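Local structure of dITP/XTP pyrophosphatase (Coxiella burnetii, 3TQU) at residues E6-S11 with K62-P67. The protein probably hydrolyses non-canonical purine nucleoside triphosphates such as XTP, dITP and ITP to their monophosphates and diphosphate, with magnesium as cofactor, clearing them from the nucleotide pool. Sequence-based numbering, arbitrary orientation.
Sequences EIVLAS and KQTGLP
The end of a beta-alpha-beta crossover lies here: strand 29-33, helix 49-64 and strand 68-77 form the unit, and where the helix gives way to its second strand the chain comes alongside strand 5-9, which sits between the two strands in the sheet. A backbone hydrogen bond from V8 N to P67 O, 2.9 Å long and nearly straight at 172°, with the donor in the carbonyl plane, stands at the start of the parallel pairing of strands 5-9 and 68-77, which V8 continues by bonding to L69. P67 has no N-H of its own to offer, but its carbonyl can still accept, and its ring carbon CD rests 3.6 Å from E6 O.

V8 turns its side chain to the turn. With CG1 anti to the backbone N, the other branch, CG2, does the touching: it meets T64 OG1 tip to tip at 3.5 Å and lies 3.8 Å from L66 CD1, the leucine crossing it at about a right angle. A compact branched residue suits a place where strand and turn come close. L66 CD1, anti to CA, also comes to 4.1 Å from the aliphatic E6 CB, the two side chains crossing obliquely.

T64 OG1 takes the crowded position between N and carbonyl carbon (chi1 64°), where it accepts from L66 N at 3.3 Å, an ST turn, and is also hydrogen-bonded to A60 O in the last helical turn. G65 between them adopts positive phi (81°), where a CB would clash with the preceding carbonyl.

F37 packs on T64 and L66, while strand 5-9 runs parallel between strands 29-33 and 68-77, its backbone hydrogen bonds going from V8 to L69 on one edge and from I7 to K30 and I32 on the other.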
loop_
_atom_site.group_PDB
_atom_site.type_symbol
_atom_site.label_atom_id
_atom_site.label_comp_id
_atom_site.label_asym_id
_atom_site.label_seq_id
_atom_site.Cartn_x
_atom_site.Cartn_y
_atom_site.Cartn_z
ATOM N N GLU A 6 -12.124 10.256 -16.523
ATOM C CA GLU A 6 -12.444 8.862 -16.805
ATOM C C GLU A 6 -11.469 7.912 -16.113
ATOM O O GLU A 6 -10.258 7.996 -16.320
ATOM C CB GLU A 6 -12.429 8.602 -18.313
ATOM C CG GLU A 6 -13.539 9.295 -19.083
ATOM C CD GLU A 6 -13.533 8.932 -20.556
ATOM O OE1 GLU A 6 -12.436 8.856 -21.149
ATOM O OE2 GLU A 6 -14.625 8.711 -21.119
ATOM N N ILE A 7 -12.001 7.012 -15.292
ATOM C CA ILE A 7 -11.172 6.013 -14.629
ATOM C C ILE A 7 -11.691 4.611 -14.925
ATOM O O ILE A 7 -12.882 4.346 -14.805
ATOM C CB ILE A 7 -11.121 6.235 -13.104
ATOM C CG1 ILE A 7 -10.628 7.649 -12.782
ATOM C CG2 ILE A 7 -10.213 5.206 -12.442
ATOM C CD1 ILE A 7 -10.656 7.985 -11.304
ATOM N N VAL A 8 -10.790 3.720 -15.321
ATOM C CA VAL A 8 -11.166 2.346 -15.631
ATOM C C VAL A 8 -11.243 1.502 -14.367
ATOM O O VAL A 8 -10.342 1.542 -13.530
ATOM C CB VAL A 8 -10.164 1.691 -16.606
ATOM C CG1 VAL A 8 -10.473 0.207 -16.767
ATOM C CG2 VAL A 8 -10.192 2.396 -17.952
ATOM N N LEU A 9 -12.327 0.746 -14.237
ATOM C CA LEU A 9 -12.498 -0.187 -13.135
ATOM C C LEU A 9 -12.118 -1.582 -13.612
ATOM O O LEU A 9 -12.701 -2.097 -14.564
ATOM C CB LEU A 9 -13.956 -0.178 -12.662
ATOM C CG LEU A 9 -14.252 -0.769 -11.279
ATOM C CD1 LEU A 9 -13.629 0.090 -10.186
ATOM C CD2 LEU A 9 -15.754 -0.887 -11.062
ATOM N N ALA A 10 -11.139 -2.196 -12.955
ATOM C CA ALA A 10 -10.654 -3.505 -13.379
ATOM C C ALA A 10 -11.677 -4.619 -13.136
ATOM O O ALA A 10 -11.674 -5.638 -13.825
ATOM C CB ALA A 10 -9.332 -3.830 -12.693
ATOM N N SER A 11 -12.561 -4.412 -12.168
ATOM C CA SER A 11 -13.516 -5.440 -11.759
ATOM C C SER A 11 -14.666 -5.658 -12.749
ATOM O O SER A 11 -15.128 -4.724 -13.398
ATOM C CB SER A 11 -14.085 -5.094 -10.382
ATOM O OG SER A 11 -15.029 -6.061 -9.966
ATOM N N LYS A 62 -2.490 -0.168 -18.426
ATOM C CA LYS A 62 -1.606 -0.469 -19.541
ATOM C C LYS A 62 -2.398 -0.658 -20.831
ATOM O O LYS A 62 -2.060 -0.091 -21.870
ATOM C CB LYS A 62 -0.795 -1.728 -19.237
ATOM C CG LYS A 62 0.265 -2.049 -20.274
ATOM C CD LYS A 62 0.922 -3.385 -19.975
ATOM C CE LYS A 62 2.081 -3.649 -20.918
ATOM N NZ LYS A 62 3.143 -2.620 -20.764
ATOM N N GLN A 63 -3.459 -1.452 -20.759
ATOM C CA GLN A 63 -4.234 -1.791 -21.947
ATOM C C GLN A 63 -5.125 -0.651 -22.441
ATOM O O GLN A 63 -5.339 -0.505 -23.645
ATOM C CB GLN A 63 -5.080 -3.040 -21.692
ATOM C CG GLN A 63 -4.291 -4.201 -21.133
ATOM C CD GLN A 63 -3.023 -4.462 -21.918
ATOM O OE1 GLN A 63 -1.952 -4.652 -21.340
ATOM N NE2 GLN A 63 -3.136 -4.478 -23.242
ATOM N N THR A 64 -5.642 0.152 -21.516
ATOM C CA THR A 64 -6.610 1.187 -21.874
ATOM C C THR A 64 -5.989 2.564 -22.110
ATOM O O THR A 64 -6.536 3.373 -22.857
ATOM C CB THR A 64 -7.722 1.314 -20.815
ATOM O OG1 THR A 64 -7.153 1.743 -19.572
ATOM C CG2 THR A 64 -8.425 -0.019 -20.621
ATOM N N GLY A 65 -4.854 2.830 -21.472
ATOM C CA GLY A 65 -4.228 4.136 -21.573
ATOM C C GLY A 65 -4.855 5.155 -20.637
ATOM O O GLY A 65 -4.499 6.334 -20.660
ATOM N N LEU A 66 -5.794 4.700 -19.811
ATOM C CA LEU A 66 -6.461 5.567 -18.843
ATOM C C LEU A 66 -6.004 5.224 -17.429
ATOM O O LEU A 66 -5.423 4.164 -17.211
ATOM C CB LEU A 66 -7.977 5.388 -18.931
ATOM C CG LEU A 66 -8.739 5.873 -20.162
ATOM C CD1 LEU A 66 -10.213 5.546 -20.002
ATOM C CD2 LEU A 66 -8.545 7.363 -20.379
ATOM N N PRO A 67 -6.264 6.122 -16.464
ATOM C CA PRO A 67 -6.071 5.768 -15.054
ATOM C C PRO A 67 -6.926 4.550 -14.731
ATOM O O PRO A 67 -7.975 4.378 -15.342
ATOM C CB PRO A 67 -6.608 6.992 -14.308
ATOM C CG PRO A 67 -6.507 8.114 -15.288
ATOM C CD PRO A 67 -6.751 7.503 -16.631
#